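Local coordinates for adenylosuccinate lyase (Francisella tularensis subsp. tularensis SCHU S4, PDB 4EEI), which probably cleaves adenylosuccinate to AMP and fumarate, and the related succinylated imidazole-carboxamide nucleotide to its carboxamide and fumarate, in purine biosynthesis, at residues D423-F426 and D427-V430. Numbering follows the deposited sequence.
Sequences DHVF and DRSV. With K (potassium ion), chain V.
The carbonyls of Asp423 and His424 each accept a backbone hydrogen bond from the residue four positions on in helix 422-429: Asp427 N to Asp423 O spans 2.9 Å with an N-H...O angle of 165°, and Arg428 N to His424 O spans 3.0 Å. The pattern then degrades. Ser429 N bonds only weakly to Val425 O and also donates to Phe426 O from above that carbonyl's plane (i to i+3), while Val430 N reaches Phe426 O weakly at 3.1 Å. Val425 O also accepts a second, shorter bond, 2.7 Å, from Ser429 OG, which lies anti to its own carbonyl carbon (chi1 -70°) and folds back along the helix.

Van der Waals contact between side chains is made by Val425 and Arg428, which run side by side. Val425 CG2 sits over one face of the guanidinium, off its centre, 3.9 Å from Arg428 NH2. From CG, set between backbone N and carbonyl carbon (chi1 71°), the extended Arg428 chain carries the flat group past Val425 to the second subunit, where it forms a salt bridge with Glu195 and hydrogen bonds with Glu208 O and Tyr187 of that chain. On another side of the helix, Phe426 packs on helices 94-131 and 151-173.

A metal site lies at the end of the turn. The ion, modelled as potassium, takes Asp427 O at 2.5 Å, Val430 O at 2.3 Å and a water at 2.7 Å; Lys431 O and Arg433 O complete the protein ligands. Both carbonyl distances, the second above all, are short for potassium, leaving its identity or exact position in some doubt. Val430 is the first residue to leave helical geometry, which identifies this as a helix C-terminus whose last turn and following loop form a metal site from backbone carbonyls.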
loop_
_atom_site.group_PDB
_atom_site.type_symbol
_atom_site.label_atom_id
_atom_site.label_comp_id
_atom_site.label_asym_id
_atom_site.label_seq_id
_atom_site.Cartn_x
_atom_site.Cartn_y
_atom_site.Cartn_z
ATOM N N ASP B 423 19.792 12.189 32.652
ATOM C CA ASP B 423 20.980 11.331 32.712
ATOM C C ASP B 423 20.594 9.855 32.591
ATOM O O ASP B 423 21.231 9.087 31.867
ATOM C CB ASP B 423 21.745 11.542 34.025
ATOM C CG ASP B 423 22.487 12.868 34.075
ATOM O OD1 ASP B 423 22.277 13.716 33.184
ATOM O OD2 ASP B 423 23.278 13.061 35.019
ATOM N N HIS B 424 19.544 9.463 33.304
ATOM C CA HIS B 424 19.083 8.079 33.295
ATOM C C HIS B 424 18.583 7.645 31.920
ATOM O O HIS B 424 18.789 6.501 31.507
ATOM C CB HIS B 424 17.964 7.889 34.318
ATOM C CG HIS B 424 18.422 7.971 35.740
ATOM N ND1 HIS B 424 17.896 8.877 36.638
ATOM C CD2 HIS B 424 19.344 7.254 36.423
ATOM C CE1 HIS B 424 18.484 8.719 37.812
ATOM N NE2 HIS B 424 19.365 7.741 37.710
ATOM N N VAL B 425 17.898 8.551 31.233
ATOM C CA VAL B 425 17.344 8.252 29.918
ATOM C C VAL B 425 18.472 8.021 28.918
ATOM O O VAL B 425 18.431 7.072 28.132
ATOM C CB VAL B 425 16.423 9.389 29.437
ATOM C CG1 VAL B 425 15.935 9.131 28.010
ATOM C CG2 VAL B 425 15.235 9.537 30.386
ATOM N N PHE B 426 19.477 8.891 28.949
ATOM C CA PHE B 426 20.639 8.737 28.081
ATOM C C PHE B 426 21.380 7.435 28.396
ATOM O O PHE B 426 21.709 6.673 27.487
ATOM C CB PHE B 426 21.577 9.942 28.216
ATOM C CG PHE B 426 21.287 11.047 27.238
ATOM C CD1 PHE B 426 20.151 11.845 27.383
ATOM C CD2 PHE B 426 22.134 11.271 26.161
ATOM C CE1 PHE B 426 19.866 12.859 26.466
ATOM C CE2 PHE B 426 21.867 12.294 25.241
ATOM C CZ PHE B 426 20.728 13.086 25.395
ATOM N N ASP B 427 21.630 7.177 29.679
ATOM C CA ASP B 427 22.331 5.960 30.078
ATOM C C ASP B 427 21.622 4.661 29.664
ATOM O O ASP B 427 22.272 3.730 29.208
ATOM C CB ASP B 427 22.641 5.953 31.586
ATOM C CG ASP B 427 23.819 6.854 31.957
ATOM O OD1 ASP B 427 24.610 7.226 31.058
ATOM O OD2 ASP B 427 23.966 7.171 33.163
ATOM N N ARG B 428 20.300 4.579 29.800
ATOM C CA ARG B 428 19.617 3.346 29.426
ATOM C C ARG B 428 19.462 3.220 27.905
ATOM O O ARG B 428 19.174 2.143 27.391
ATOM C CB ARG B 428 18.238 3.262 30.095
ATOM C CG ARG B 428 17.226 4.261 29.521
ATOM C CD ARG B 428 15.907 4.271 30.289
ATOM N NE ARG B 428 14.941 5.176 29.661
ATOM C CZ ARG B 428 13.854 5.649 30.261
ATOM N NH1 ARG B 428 13.586 5.318 31.521
ATOM N NH2 ARG B 428 13.038 6.466 29.601
ATOM N N SER B 429 19.638 4.326 27.193
ATOM C CA SER B 429 19.435 4.347 25.743
ATOM C C SER B 429 20.700 4.000 24.958
ATOM O O SER B 429 20.638 3.597 23.793
ATOM C CB SER B 429 18.943 5.735 25.313
ATOM O OG SER B 429 17.622 5.947 25.773
ATOM N N VAL B 430 21.850 4.184 25.591
ATOM C CA VAL B 430 23.128 3.938 24.933
ATOM C C VAL B 430 23.871 2.854 25.702
ATOM O O VAL B 430 24.212 3.050 26.868
ATOM C CB VAL B 430 23.964 5.223 24.895
ATOM C CG1 VAL B 430 25.322 4.969 24.230
ATOM C CG2 VAL B 430 23.198 6.328 24.162
HETATM K K K V . 24.117 2.130 28.978
HETATM O O HOH W 1 21.891 0.729 28.250
#